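Local coordinates for nitroreductase family protein (Sphingopyxis sp., PDB 7DP1) that reduces nitro groups of dinitroaniline herbicides, using FMN as bound cofactor and NADPH as electron donor, at the interface of chains A and B. Residues are numbered along the deposited sequence; one frame, centred on the assembly and turned at random. Chains: chain A/B, Nitroreductase family protein.

The interface of chains A and B. Residues chain A 15, 18, 159, 217-220; chain B 42-45, 49, 51.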
# COMPACT_ATOMS: atom_id res chain seq x y z
N LEU A 15 -11.94 -0.02 7.75
CA LEU A 15 -10.64 -0.49 8.24
C LEU A 15 -10.78 -1.55 9.33
O LEU A 15 -10.06 -2.55 9.34
CB LEU A 15 -9.82 0.68 8.81
CG LEU A 15 -8.70 1.32 8.00
CD1 LEU A 15 -7.75 0.25 7.45
CD2 LEU A 15 -9.24 2.20 6.89
N ARG A 18 -12.51 -4.92 7.90
CA ARG A 18 -11.78 -5.66 6.87
C ARG A 18 -10.87 -6.71 7.50
O ARG A 18 -10.07 -6.41 8.38
CB ARG A 18 -10.94 -4.73 5.98
CG ARG A 18 -10.21 -5.49 4.84
CD ARG A 18 -8.76 -5.04 4.60
NE ARG A 18 -7.96 -5.12 5.82
CZ ARG A 18 -7.38 -6.22 6.29
NH1 ARG A 18 -7.53 -7.37 5.64
NH2 ARG A 18 -6.68 -6.18 7.43
N GLN A 159 -5.11 -1.76 -0.93
CA GLN A 159 -5.89 -1.46 0.28
C GLN A 159 -7.14 -0.64 -0.05
O GLN A 159 -8.17 -0.78 0.60
CB GLN A 159 -5.02 -0.71 1.31
CG GLN A 159 -5.78 -0.22 2.55
CD GLN A 159 -6.18 -1.35 3.49
OE1 GLN A 159 -6.32 -2.52 3.09
NE2 GLN A 159 -6.36 -1.00 4.76
N VAL A 217 -7.97 -10.78 15.25
CA VAL A 217 -6.65 -10.75 14.63
C VAL A 217 -5.74 -9.74 15.31
O VAL A 217 -6.02 -8.54 15.30
CB VAL A 217 -6.75 -10.40 13.15
CG1 VAL A 217 -5.40 -10.60 12.47
CG2 VAL A 217 -7.83 -11.26 12.49
N PRO A 218 -4.62 -10.21 15.85
CA PRO A 218 -3.71 -9.38 16.65
C PRO A 218 -2.95 -8.33 15.86
O PRO A 218 -2.68 -8.51 14.68
CB PRO A 218 -2.74 -10.41 17.25
CG PRO A 218 -2.79 -11.58 16.32
CD PRO A 218 -4.18 -11.62 15.75
N ARG A 219 -2.61 -7.23 16.52
CA ARG A 219 -1.67 -6.26 15.97
C ARG A 219 -0.76 -5.84 17.09
O ARG A 219 -1.13 -5.93 18.26
CB ARG A 219 -2.39 -5.04 15.39
CG ARG A 219 -3.19 -5.27 14.10
CD ARG A 219 -2.27 -5.59 12.92
NE ARG A 219 -3.01 -5.59 11.66
CZ ARG A 219 -3.82 -6.58 11.28
NH1 ARG A 219 -3.99 -7.64 12.05
NH2 ARG A 219 -4.46 -6.48 10.13
N VAL A 220 0.45 -5.39 16.77
CA VAL A 220 1.31 -4.86 17.81
C VAL A 220 0.76 -3.52 18.28
O VAL A 220 -0.03 -2.90 17.57
CB VAL A 220 2.77 -4.71 17.33
CG1 VAL A 220 3.35 -6.08 16.92
CG2 VAL A 220 2.85 -3.71 16.19
N GLN B 42 -3.33 0.74 12.05
CA GLN B 42 -2.60 -0.49 12.32
C GLN B 42 -3.43 -1.71 11.87
O GLN B 42 -2.90 -2.81 11.76
CB GLN B 42 -2.25 -0.61 13.83
CG GLN B 42 -1.21 -1.68 14.16
CD GLN B 42 0.15 -1.36 13.59
OE1 GLN B 42 0.45 -0.18 13.30
NE2 GLN B 42 0.99 -2.38 13.41
N ARG B 43 -4.72 -1.52 11.64
CA ARG B 43 -5.54 -2.64 11.17
C ARG B 43 -5.33 -2.92 9.68
O ARG B 43 -5.98 -3.80 9.12
CB ARG B 43 -7.02 -2.40 11.46
CG ARG B 43 -7.36 -2.20 12.95
CD ARG B 43 -6.85 -3.35 13.82
NE ARG B 43 -7.37 -4.65 13.40
CZ ARG B 43 -7.13 -5.79 14.04
NH1 ARG B 43 -6.36 -5.79 15.13
NH2 ARG B 43 -7.63 -6.93 13.58
N ALA B 44 -4.43 -2.18 9.05
CA ALA B 44 -4.04 -2.48 7.67
C ALA B 44 -3.46 -3.90 7.59
O ALA B 44 -2.76 -4.34 8.50
CB ALA B 44 -3.01 -1.44 7.15
N PRO B 45 -3.71 -4.61 6.49
CA PRO B 45 -3.14 -5.95 6.41
C PRO B 45 -1.66 -5.92 6.04
O PRO B 45 -1.15 -4.89 5.64
CB PRO B 45 -3.95 -6.61 5.30
CG PRO B 45 -4.19 -5.44 4.32
CD PRO B 45 -4.35 -4.20 5.22
N ASN B 49 1.20 -10.84 8.32
CA ASN B 49 1.03 -9.91 9.46
C ASN B 49 2.36 -9.38 10.00
O ASN B 49 2.51 -9.13 11.19
CB ASN B 49 0.25 -10.59 10.59
CG ASN B 49 -0.41 -9.61 11.53
OD1 ASN B 49 -0.90 -8.56 11.11
ND2 ASN B 49 -0.43 -9.94 12.80
N GLN B 51 3.48 -6.50 9.57
CA GLN B 51 3.28 -5.10 9.98
C GLN B 51 4.60 -4.33 9.93
O GLN B 51 5.03 -3.76 10.95
CB GLN B 51 2.70 -5.01 11.39
CG GLN B 51 1.35 -5.64 11.57
CD GLN B 51 1.11 -5.95 13.02
OE1 GLN B 51 0.83 -5.05 13.83
NE2 GLN B 51 1.23 -7.23 13.38
O HOH W 1 -7.81 -3.04 7.69
O HOH W 2 -9.13 -4.93 11.40
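A:Arg219, in the loop between the 3-10 helices 211-213 and 222-224 of chain A, reaches into the B:Gln42-B:Gln51 segment of chain B, and B:Arg43 reaches back past it. The A:Arg219 chain leaves with CG anti to the carbonyl carbon (chi1 -70°), bends at chi2, is straight at chi3 and turns its guanidinium at chi4. A:Arg219 NE gives a bent hydrogen bond to B:Gln42 O (2.8 Å); the nitrogen lies in the carbonyl plane, whereas the oxygen is tilted out of the guanidinium plane. A:Arg219 NH2 comes from above the carbonyl plane of B:Ala44, bonding B:Ala44 O at 3.2 Å. NH1 turns back to its own neighbour A:Pro218 O, which also accepts B:Asn49 ND2; together with the NE and NH2 bonds this should limit rotation of the guanidinium. One guanidinium face carries B:Asn49 OD1 near its rim, an oxygen that may ease the positive charge. Toward the opposite face lies the guanidinium of B:Arg43, offset and only 19° from parallel, with A:Arg219 NH1 4.0 Å from B:Arg43 NH2.

B:Arg43, folded at chi2 and chi3, points its end at the backbone: B:Arg43 NH1 and NH2 both grip A:Val217 O at 2.8 Å, NH1 nearly along the C=O axis and NH2 on a lone pair. Its NE binds a water that also meets A:Leu15 O. A:Arg18 NH2 bonds B:Arg43 O nearly along the C=O axis (3.0 Å), while B:Pro45 CB lies over one face of A:Arg18.

The B:Gln51 amide carbon CD packs against A:Arg219 CD, the two chains crossing obliquely; B:Gln51 OE1 accepts A:Val220 N on a lone pair (3.0 Å) and is held by B:Gln42 NE2 (2.7 Å). With its two-fold twin, this patch ties together the subunits of what is probably the family's obligate dimer. Because A:Arg18, A:Val217, A:Arg219, B:Pro45 and B:Asn49 belong to FMN pockets, it likely also shapes the flavin site between subunits.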